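Local coordinates for protein triacylglycerol lipase (Clostridium botulinum, PDB 5AH1) that hydrolyses ester bonds as a triacylglycerol lipase of the alpha/beta-hydrolase type, acts on synthetic polyesters and binds zinc, at residues 276-279 with 280-284; 285-288 with 289-293; 434-437 with 438-442; 441-444 with 445-449. All coordinates share one frame; numbering follows the deposited sequence. Where two conformers were deposited one is given.

Contact 1 (276-279 with 280-284)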
loop_
_atom_site.group_PDB
_atom_site.type_symbol
_atom_site.label_atom_id
_atom_site.label_comp_id
_atom_site.label_asym_id
_atom_site.label_seq_id
_atom_site.Cartn_x
_atom_site.Cartn_y
_atom_site.Cartn_z
ATOM N N LEU A 276 -17.898 11.938 7.175
ATOM C CA LEU A 276 -18.493 11.018 6.219
ATOM C C LEU A 276 -18.693 9.605 6.781
ATOM O O LEU A 276 -18.626 8.638 6.042
ATOM C CB LEU A 276 -17.661 10.993 4.922
ATOM C CG LEU A 276 -17.718 12.297 4.110
ATOM C CD1 LEU A 276 -16.738 12.240 2.960
ATOM C CD2 LEU A 276 -19.129 12.571 3.606
ATOM N N LYS A 277 -19.037 9.493 8.061
ATOM C CA LYS A 277 -19.511 8.212 8.587
ATOM C C LYS A 277 -20.854 7.847 7.964
ATOM O O LYS A 277 -21.643 8.728 7.618
ATOM C CB LYS A 277 -19.670 8.276 10.105
ATOM C CG LYS A 277 -18.360 8.510 10.809
ATOM C CD LYS A 277 -18.542 8.763 12.300
ATOM C CE LYS A 277 -18.898 7.510 13.055
ATOM N NZ LYS A 277 -18.556 7.682 14.500
ATOM N N LYS A 278 -21.129 6.554 7.836
ATOM C CA LYS A 278 -22.460 6.105 7.455
ATOM C C LYS A 278 -23.492 6.617 8.468
ATOM O O LYS A 278 -23.306 6.486 9.676
ATOM C CB LYS A 278 -22.505 4.584 7.364
ATOM C CG LYS A 278 -23.840 4.063 6.830
ATOM C CD LYS A 278 -23.708 2.725 6.120
ATOM C CE LYS A 278 -23.374 1.639 7.075
ATOM N NZ LYS A 278 -23.489 0.322 6.401
ATOM N N GLN A 279 -24.571 7.219 7.976
ATOM C CA GLN A 279 -25.572 7.832 8.850
ATOM C C GLN A 279 -26.502 6.800 9.475
ATOM O O GLN A 279 -26.682 5.703 8.949
ATOM C CB GLN A 279 -26.397 8.868 8.077
ATOM C CG GLN A 279 -25.586 10.054 7.556
ATOM C CD GLN A 279 -26.340 10.877 6.508
ATOM O OE1 GLN A 279 -27.318 10.415 5.919
ATOM N NE2 GLN A 279 -25.856 12.088 6.248
ATOM N N ASN A 280 -27.110 7.157 10.602
ATOM C CA ASN A 280 -28.079 6.281 11.234
ATOM C C ASN A 280 -29.213 5.943 10.269
ATOM O O ASN A 280 -29.834 6.838 9.682
ATOM C CB ASN A 280 -28.642 6.935 12.487
ATOM C CG ASN A 280 -29.488 5.987 13.293
ATOM O OD1 ASN A 280 -30.714 5.970 13.170
ATOM N ND2 ASN A 280 -28.838 5.178 14.122
ATOM N N GLY A 281 -29.448 4.650 10.084
ATOM C CA GLY A 281 -30.503 4.167 9.214
ATOM C C GLY A 281 -30.194 4.192 7.726
ATOM O O GLY A 281 -31.062 3.912 6.904
ATOM N N GLU A 282 -28.965 4.538 7.370
ATOM C CA GLU A 282 -28.570 4.645 5.971
ATOM C C GLU A 282 -28.129 3.288 5.456
ATOM O O GLU A 282 -27.435 2.553 6.148
ATOM C CB GLU A 282 -27.432 5.649 5.834
ATOM C CG GLU A 282 -27.083 6.000 4.398
ATOM C CD GLU A 282 -25.963 7.017 4.295
ATOM O OE1 GLU A 282 -25.066 7.022 5.166
ATOM O OE2 GLU A 282 -25.963 7.812 3.332
ATOM N N SER A 283 -28.563 2.940 4.252
ATOM C CA SER A 283 -28.121 1.699 3.626
ATOM C C SER A 283 -26.693 1.817 3.124
ATOM O O SER A 283 -26.202 2.920 2.890
ATOM C CB SER A 283 -29.023 1.359 2.448
ATOM O OG SER A 283 -28.859 2.311 1.418
ATOM N N GLN A 284 -26.037 0.678 2.916
ATOM C CA GLN A 284 -24.699 0.693 2.343
ATOM C C GLN A 284 -24.708 1.363 0.972
ATOM O O GLN A 284 -23.808 2.137 0.660
ATOM C CB GLN A 284 -24.113 -0.721 2.258
ATOM C CG GLN A 284 -22.648 -0.781 1.827
ATOM C CD GLN A 284 -21.671 -0.470 2.953
ATOM O OE1 GLN A 284 -22.066 -0.087 4.051
ATOM N NE2 GLN A 284 -20.393 -0.649 2.685
HETATM O O HOH W 1 -26.336 0.044 6.265
HETATM O O HOH W 2 -26.814 2.485 9.103
#
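The carboxylate of Glu282 reaches back over a tight turn to the backbone of Gln279, whose N donates to Glu282 OE1 at 2.9 Å in a nearly straight bond (170°). The oxygen is met on its anti side, with the donor 29° out of the carboxylate plane. In return Glu282 N donates to Gln279 O at 3.0 Å from above the carbonyl plane, the closing bond of a type II beta turn from Gln279 to Glu282. Gly281 takes the third position of that turn, where phi is positive, a conformation that glycine adopts without the strain a side chain would bring. With CG of Glu282 anti to its own N (chi1 -171°) and the chain extended beyond, the acid crosses Lys278 at a slant, with Lys278 CG 3.6 Å from Glu282 OE1.

Lys278 suits its place by length. Its chain runs out past Glu282 O, bends at chi3 and brings NZ to Gln284 OE1 at 2.8 Å, nearly along the C=O axis. One water accepts from Lys278 NZ at 2.9 Å and donates to Glu282 O, so the ammonium is tied to the turn as well as to the start of helix 284-292.

Farther out, Arg290 on that helix forms a salt bridge to Glu282 OE1 and also bonds Lys277 O, while Ser283, the N-cap, bonds the N of Asp286 through OG. Gln284 NE2 is held by Tyr267 O, which fixes which end of the amide faces Lys278. Two N-H donors thus converge on Glu282 OE1, and together they would probably stabilise the carboxylate in its charged form.

Contact 2 (285-288 with 289-293)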
loop_
_atom_site.group_PDB
_atom_site.type_symbol
_atom_site.label_atom_id
_atom_site.label_comp_id
_atom_site.label_asym_id
_atom_site.label_seq_id
_atom_site.Cartn_x
_atom_site.Cartn_y
_atom_site.Cartn_z
ATOM N N ARG A 285 -25.716 1.082 0.153
ATOM C CA ARG A 285 -25.768 1.682 -1.174
ATOM C C ARG A 285 -25.872 3.205 -1.103
ATOM O O ARG A 285 -25.218 3.908 -1.867
ATOM C CB ARG A 285 -26.936 1.113 -1.977
ATOM C CG ARG A 285 -27.087 1.724 -3.364
ATOM C CD ARG A 285 -28.098 2.868 -3.357
ATOM N NE ARG A 285 -28.017 3.687 -4.562
ATOM C CZ ARG A 285 -28.664 3.433 -5.694
ATOM N NH1 ARG A 285 -29.453 2.366 -5.800
ATOM N NH2 ARG A 285 -28.519 4.249 -6.729
ATOM N N ASP A 286 -26.712 3.722 -0.211
ATOM C CA ASP A 286 -26.872 5.165 -0.105
ATOM C C ASP A 286 -25.596 5.818 0.430
ATOM O O ASP A 286 -25.203 6.901 -0.011
ATOM C CB ASP A 286 -28.085 5.504 0.757
ATOM C CG ASP A 286 -29.404 5.316 0.017
ATOM O OD1 ASP A 286 -29.392 5.125 -1.221
ATOM O OD2 ASP A 286 -30.463 5.393 0.666
ATOM N N TYR A 287 -24.921 5.122 1.336
ATOM C CA TYR A 287 -23.662 5.594 1.915
ATOM C C TYR A 287 -22.579 5.680 0.846
ATOM O O TYR A 287 -21.893 6.695 0.740
ATOM C CB TYR A 287 -23.292 4.628 3.036
ATOM C CG TYR A 287 -21.859 4.610 3.532
ATOM C CD1 TYR A 287 -21.247 5.737 4.069
ATOM C CD2 TYR A 287 -21.134 3.429 3.530
ATOM C CE1 TYR A 287 -19.927 5.689 4.550
ATOM C CE2 TYR A 287 -19.832 3.365 4.014
ATOM C CZ TYR A 287 -19.224 4.493 4.524
ATOM O OH TYR A 287 -17.931 4.417 5.008
ATOM N N ILE A 288 -22.460 4.639 0.028
ATOM C CA ILE A 288 -21.481 4.645 -1.056
ATOM C C ILE A 288 -21.753 5.759 -2.074
ATOM O O ILE A 288 -20.831 6.463 -2.502
ATOM C CB ILE A 288 -21.418 3.258 -1.759
ATOM C CG1 ILE A 288 -20.889 2.180 -0.798
ATOM C CG2 ILE A 288 -20.564 3.325 -3.022
ATOM C CD1 ILE A 288 -19.618 2.504 -0.057
ATOM N N GLU A 289 -23.011 5.924 -2.463
ATOM C CA GLU A 289 -23.356 6.973 -3.412
ATOM C C GLU A 289 -23.018 8.348 -2.834
ATOM O O GLU A 289 -22.508 9.229 -3.536
ATOM C CB GLU A 289 -24.842 6.882 -3.774
ATOM C CG GLU A 289 -25.272 7.827 -4.879
ATOM C CD GLU A 289 -26.590 7.422 -5.511
ATOM O OE1 GLU A 289 -27.332 6.619 -4.901
ATOM O OE2 GLU A 289 -26.882 7.908 -6.628
ATOM N N ARG A 290 -23.314 8.534 -1.553
ATOM C CA ARG A 290 -23.052 9.803 -0.898
ATOM C C ARG A 290 -21.549 10.101 -0.841
ATOM O O ARG A 290 -21.124 11.223 -1.136
ATOM C CB ARG A 290 -23.689 9.812 0.492
ATOM C CG ARG A 290 -23.663 11.154 1.174
ATOM C CD ARG A 290 -24.581 11.165 2.385
ATOM N NE ARG A 290 -24.296 10.094 3.329
ATOM C CZ ARG A 290 -23.376 10.155 4.295
ATOM N NH1 ARG A 290 -22.621 11.237 4.461
ATOM N NH2 ARG A 290 -23.211 9.118 5.107
ATOM N N VAL A 291 -20.741 9.099 -0.510
ATOM C CA VAL A 291 -19.295 9.275 -0.509
ATOM C C VAL A 291 -18.773 9.555 -1.926
ATOM O O VAL A 291 -17.962 10.460 -2.122
ATOM C CB VAL A 291 -18.590 8.063 0.120
ATOM C CG1 VAL A 291 -17.091 8.158 -0.044
ATOM C CG2 VAL A 291 -18.946 7.970 1.599
ATOM N N LEU A 292 -19.243 8.803 -2.919
ATOM C CA LEU A 292 -18.827 9.056 -4.302
ATOM C C LEU A 292 -19.147 10.456 -4.791
ATOM O O LEU A 292 -18.379 11.036 -5.566
ATOM C CB LEU A 292 -19.460 8.042 -5.250
ATOM C CG LEU A 292 -18.813 6.666 -5.199
ATOM C CD1 LEU A 292 -19.641 5.689 -6.004
ATOM C CD2 LEU A 292 -17.371 6.712 -5.736
ATOM N N ASP A 293 -20.272 10.996 -4.335
ATOM C CA ASP A 293 -20.732 12.314 -4.761
ATOM C C ASP A 293 -20.151 13.447 -3.923
ATOM O O ASP A 293 -20.440 14.619 -4.176
ATOM C CB ASP A 293 -22.259 12.392 -4.681
ATOM C CG ASP A 293 -22.946 11.604 -5.772
ATOM O OD1 ASP A 293 -22.259 11.060 -6.664
ATOM O OD2 ASP A 293 -24.190 11.537 -5.742
#
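Glu289 OE1 is gripped, in one of the two conformers of Arg285, by two arginine nitrogens: NE at 3.0 Å and NH2 at 3.2 Å from that oxygen. Both approach through bent bonds from the same face of the carboxylate, well above its plane, so the guanidinium holds the acid side-on through a single atom. A bend in the Arg285 chain at chi2 lays it beside Glu289, pointing the same way, with the two flat groups 24° apart. Asp286 adds a second negative charge to this network, but its OD1 is a long 3.9 Å from Arg285 NE and interacts by charge alone. Charged residues suit this solvent-facing side, and Arg285 is long enough to reach one turn on.

Apolar side chains take the buried side. Ile288 CG2 lies 3.9 Å from Leu292 CD1, their branches crossing at a slant, and Tyr287 CE1 is likewise 3.9 Å from Val291 CG2, these two lying side by side. Arg290 NH2 approaches the edge of the Tyr287 ring, but its strong partner is the carboxylate of Glu282. Beneath everything run regular i to i+4 backbone bonds.

Ile288 and Leu292 turn this surface of helix 284-292 onto helix 242-257, where both meet Phe250 and Leu292 also touches Ile246. The loop before the helix packs on Tyr287, whose OH bonds Leu269 N, and Asp293 ties the far end back to Lys243 of helix 242-257.

Contact 3 (434-437 with 438-442)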
loop_
_atom_site.group_PDB
_atom_site.type_symbol
_atom_site.label_atom_id
_atom_site.label_comp_id
_atom_site.label_asym_id
_atom_site.label_seq_id
_atom_site.Cartn_x
_atom_site.Cartn_y
_atom_site.Cartn_z
ATOM N N GLY A 434 -3.177 -15.882 -6.362
ATOM C CA GLY A 434 -1.912 -16.580 -6.472
ATOM C C GLY A 434 -1.565 -17.316 -5.201
ATOM O O GLY A 434 -2.047 -16.986 -4.113
ATOM N N ASN A 435 -0.727 -18.333 -5.365
ATOM C CA ASN A 435 -0.203 -19.121 -4.267
ATOM C C ASN A 435 1.095 -18.479 -3.817
ATOM O O ASN A 435 2.123 -18.629 -4.480
ATOM C CB ASN A 435 0.020 -20.547 -4.769
ATOM C CG ASN A 435 0.566 -21.481 -3.707
ATOM O OD1 ASN A 435 0.758 -21.102 -2.550
ATOM N ND2 ASN A 435 0.807 -22.725 -4.100
ATOM N N VAL A 436 1.036 -17.721 -2.720
ATOM C CA VAL A 436 2.157 -16.881 -2.291
ATOM C C VAL A 436 2.635 -17.128 -0.857
ATOM O O VAL A 436 3.569 -16.465 -0.400
ATOM C CB VAL A 436 1.812 -15.377 -2.452
ATOM C CG1 VAL A 436 1.560 -15.047 -3.918
ATOM C CG2 VAL A 436 0.621 -14.960 -1.584
ATOM N N LYS A 437 2.039 -18.088 -0.149
ATOM C CA LYS A 437 2.320 -18.205 1.282
ATOM C C LYS A 437 3.790 -18.548 1.545
ATOM O O LYS A 437 4.412 -18.004 2.459
ATOM C CB LYS A 437 1.367 -19.187 1.971
ATOM C CG LYS A 437 1.502 -20.629 1.537
ATOM C CD LYS A 437 0.394 -21.475 2.145
ATOM C CE LYS A 437 0.493 -22.926 1.704
ATOM N NZ LYS A 437 -0.627 -23.758 2.236
ATOM N N ASP A 438 4.364 -19.424 0.734
ATOM C CA ASP A 438 5.766 -19.797 0.930
ATOM C C ASP A 438 6.708 -18.621 0.690
ATOM O O ASP A 438 7.709 -18.463 1.378
ATOM C CB ASP A 438 6.128 -20.982 0.038
ATOM C CG ASP A 438 5.429 -22.254 0.470
ATOM O OD1 ASP A 438 5.517 -22.591 1.669
ATOM O OD2 ASP A 438 4.778 -22.901 -0.380
ATOM N N TRP A 439 6.368 -17.776 -0.275
ATOM C CA TRP A 439 7.147 -16.575 -0.541
ATOM C C TRP A 439 7.195 -15.696 0.706
ATOM O O TRP A 439 8.275 -15.239 1.125
ATOM C CB TRP A 439 6.554 -15.826 -1.730
ATOM C CG TRP A 439 7.375 -14.654 -2.249
ATOM C CD1 TRP A 439 8.180 -14.649 -3.343
ATOM C CD2 TRP A 439 7.404 -13.310 -1.728
ATOM N NE1 TRP A 439 8.738 -13.408 -3.525
ATOM C CE2 TRP A 439 8.278 -12.567 -2.546
ATOM C CE3 TRP A 439 6.785 -12.669 -0.651
ATOM C CZ2 TRP A 439 8.565 -11.223 -2.310
ATOM C CZ3 TRP A 439 7.067 -11.337 -0.421
ATOM C CH2 TRP A 439 7.950 -10.625 -1.246
ATOM N N TYR A 440 6.034 -15.467 1.316
ATOM C CA TYR A 440 5.982 -14.646 2.515
ATOM C C TYR A 440 6.702 -15.279 3.708
ATOM O O TYR A 440 7.365 -14.576 4.472
ATOM C CB TYR A 440 4.537 -14.294 2.874
ATOM C CG TYR A 440 3.994 -13.191 2.009
ATOM C CD1 TYR A 440 3.375 -13.464 0.801
ATOM C CD2 TYR A 440 4.153 -11.865 2.383
ATOM C CE1 TYR A 440 2.907 -12.446 -0.001
ATOM C CE2 TYR A 440 3.680 -10.838 1.588
ATOM C CZ TYR A 440 3.070 -11.142 0.397
ATOM O OH TYR A 440 2.614 -10.110 -0.390
ATOM N N MET A 441 6.591 -16.596 3.871
ATOM C CA MET A 441 7.304 -17.271 4.954
ATOM C C MET A 441 8.819 -17.155 4.764
ATOM O O MET A 441 9.555 -16.889 5.721
ATOM C CB MET A 441 6.831 -18.722 5.076
ATOM C CG MET A 441 5.398 -18.776 5.651
ATOM S SD MET A 441 4.704 -20.387 5.898
ATOM C CE MET A 441 4.435 -20.848 4.209
ATOM N N ASP A 442 9.279 -17.329 3.527
ATOM C CA ASP A 442 10.691 -17.166 3.225
ATOM C C ASP A 442 11.142 -15.729 3.423
ATOM O O ASP A 442 12.261 -15.492 3.860
ATOM C CB ASP A 442 11.014 -17.635 1.800
ATOM C CG ASP A 442 11.037 -19.149 1.672
ATOM O OD1 ASP A 442 11.009 -19.850 2.709
ATOM O OD2 ASP A 442 11.082 -19.635 0.521
HETATM O O HOH W 3 4.758 -18.789 -2.471
HETATM O O HOH W 4 3.252 -20.944 -1.520
#
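Val436 packs alongside Tyr440, and just before it Asn435 reaches Asp438 through water only. That water lies 2.7 Å from Asn435 OD1 and from Asp438 OD2 and accepts from Asp438 N at 2.9 Å, while Asn435 ND2 is held separately by Met55 O. A second water accepts from Trp439 N at 2.9 Å.

Val436 follows at the N-cap position. Valine has no side-chain acceptor to cap the first N-H groups; its O takes the first i to i+4 bond, from Tyr440 N at 3.2 Å. The same oxygen lies in the plane of the Tyr440 ring, at its edge, 3.2 Å from CD1. Val436 CG2 stands between the backbone N and carbonyl carbon (chi1 of CG1 -62°), and there meets Tyr440 CE1 at 3.7 Å. Trp439 CE3 stands over one face of the Tyr440 ring, whose OH bonds Ile429 O.

Lys437 O accepts from Met441 N in the carbonyl plane, and Met441, bent at chi3, curls its methyl CE back to 3.3 Å from Lys437 O. Lys437 CG packs alongside that CE, the apolar part of the lysine lying by the thioether methyl.

Waters bound to the first N-H groups, together with an acid in the first turn, are features of a helix N-terminus, here that of helix 437-448 in the alpha/beta-hydrolase fold.

Contact 4 (441-444 with 445-449); sequences MDYA and SFLSN
Tyr443 and Leu447 carry the tight side of this helical turn. Leu447 CD1 sits over one face of the Tyr443 ring, 4.1 Å from its centroid and 12° off the normal, a CH-pi contact. The other methyl, CD2, is 4.0 Å from Tyr443 CE1. Leu447 places CG anti to its carbonyl carbon (chi1 -67°), which swings both methyls back towards the tyrosine one turn earlier. Phe446 joins from three residues on, its CD1 being 4.0 Å from Tyr443 CE1 in an oblique meeting of the rings. Large apolar groups suit this buried side, and the one polar atom of the cluster, Tyr443 OH, is satisfied by Ser225 OG and Trp331 NE1. Small Ala444 faces Leu110 and His115.

The other side is polar and wetter. A water donates to Asp442 OD1 at 2.8 Å and, in one of the two serine conformers, lies 2.8 Å from Ser445 OG, linking the side chains. Near the end of the helix, Ser448 OG turns back to donate to Ser445 O at 2.7 Å, and Asn449 uses both N and ND2 on Phe446 O. Short polar side chains suit a helix end because they can bond its last carbonyls.

The buried face of helix 437-448 lies against the central parallel sheet: Leu447 touches His177 and Ile179 of strand 176-181, Tyr443 and Leu447 touch Phe329 of strand 327-331, and Met441 and Ala444 border helix 106-112.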
loop_
_atom_site.group_PDB
_atom_site.type_symbol
_atom_site.label_atom_id
_atom_site.label_comp_id
_atom_site.label_asym_id
_atom_site.label_seq_id
_atom_site.Cartn_x
_atom_site.Cartn_y
_atom_site.Cartn_z
ATOM N N MET A 441 6.591 -16.596 3.871
ATOM C CA MET A 441 7.304 -17.271 4.954
ATOM C C MET A 441 8.819 -17.155 4.764
ATOM O O MET A 441 9.555 -16.889 5.721
ATOM C CB MET A 441 6.831 -18.722 5.076
ATOM C CG MET A 441 5.398 -18.776 5.651
ATOM S SD MET A 441 4.704 -20.387 5.898
ATOM C CE MET A 441 4.435 -20.848 4.209
ATOM N N ASP A 442 9.279 -17.329 3.527
ATOM C CA ASP A 442 10.691 -17.166 3.225
ATOM C C ASP A 442 11.142 -15.729 3.423
ATOM O O ASP A 442 12.261 -15.492 3.860
ATOM C CB ASP A 442 11.014 -17.635 1.800
ATOM C CG ASP A 442 11.037 -19.149 1.672
ATOM O OD1 ASP A 442 11.009 -19.850 2.709
ATOM O OD2 ASP A 442 11.082 -19.635 0.521
ATOM N N TYR A 443 10.284 -14.758 3.109
ATOM C CA TYR A 443 10.666 -13.365 3.310
ATOM C C TYR A 443 10.764 -13.050 4.795
ATOM O O TYR A 443 11.665 -12.331 5.218
ATOM C CB TYR A 443 9.684 -12.401 2.647
ATOM C CG TYR A 443 10.175 -10.972 2.533
ATOM C CD1 TYR A 443 11.516 -10.676 2.309
ATOM C CD2 TYR A 443 9.285 -9.913 2.600
ATOM C CE1 TYR A 443 11.951 -9.380 2.173
ATOM C CE2 TYR A 443 9.722 -8.612 2.458
ATOM C CZ TYR A 443 11.048 -8.351 2.247
ATOM O OH TYR A 443 11.509 -7.059 2.066
ATOM N N ALA A 444 9.838 -13.587 5.587
ATOM C CA ALA A 444 9.892 -13.370 7.032
ATOM C C ALA A 444 11.204 -13.927 7.577
ATOM O O ALA A 444 11.843 -13.298 8.411
ATOM C CB ALA A 444 8.716 -14.025 7.735
ATOM N N SER A 445 11.580 -15.117 7.121
ATOM C CA SER A 445 12.854 -15.717 7.528
ATOM C C SER A 445 14.018 -14.790 7.141
ATOM O O SER A 445 14.913 -14.517 7.952
ATOM C CB SER A 445 13.045 -17.095 6.897
ATOM O OG SER A 445 12.116 -18.036 7.418
ATOM N N PHE A 446 13.994 -14.291 5.906
ATOM C CA PHE A 446 15.013 -13.378 5.408
ATOM C C PHE A 446 15.136 -12.177 6.354
ATOM O O PHE A 446 16.230 -11.846 6.806
ATOM C CB PHE A 446 14.636 -12.969 3.971
ATOM C CG PHE A 446 15.602 -12.010 3.296
ATOM C CD1 PHE A 446 15.523 -10.646 3.518
ATOM C CD2 PHE A 446 16.550 -12.479 2.401
ATOM C CE1 PHE A 446 16.385 -9.764 2.879
ATOM C CE2 PHE A 446 17.409 -11.603 1.758
ATOM C CZ PHE A 446 17.327 -10.246 1.993
ATOM N N LEU A 447 14.010 -11.527 6.659
ATOM C CA LEU A 447 14.026 -10.334 7.498
ATOM C C LEU A 447 14.574 -10.592 8.911
ATOM O O LEU A 447 15.180 -9.707 9.540
ATOM C CB LEU A 447 12.623 -9.722 7.571
ATOM C CG LEU A 447 12.088 -9.139 6.260
ATOM C CD1 LEU A 447 10.626 -8.741 6.428
ATOM C CD2 LEU A 447 12.900 -7.935 5.794
ATOM N N SER A 448 14.365 -11.804 9.421
ATOM C CA SER A 448 14.833 -12.162 10.764
ATOM C C SER A 448 16.366 -12.179 10.890
ATOM O O SER A 448 16.894 -12.151 12.002
ATOM C CB SER A 448 14.285 -13.530 11.184
ATOM O OG SER A 448 15.054 -14.592 10.644
ATOM N N ASN A 449 17.074 -12.197 9.765
ATOM C CA ASN A 449 18.530 -12.179 9.788
ATOM C C ASN A 449 19.122 -10.782 9.919
ATOM O O ASN A 449 20.305 -10.659 10.194
ATOM C CB ASN A 449 19.115 -12.817 8.543
ATOM C CG ASN A 449 18.768 -14.265 8.416
ATOM O OD1 ASN A 449 19.252 -15.112 9.172
ATOM N ND2 ASN A 449 17.934 -14.571 7.447
HETATM O O HOH W 5 11.290 -19.948 5.519
#

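The four contacts fall into two pairs. Contacts 1 and 2 come first along the chain, with centres 9 Å apart: a turn leads directly into helix 284-292, and the arginine of contact 2 that faces the turn bridges the two. Contacts 3 and 4 share Met441 and Asp442 and cover the start and end of helix 437-448, the last helix of the chain, with centres 11 Å apart. Contacts 1 and 4 lie on opposite sides of the chain's centre, with their own centres about 43 Å apart. The first pair thus belongs to a peripheral helical region, whereas the second packs a closing helix against the parallel sheet of the alpha/beta-hydrolase core.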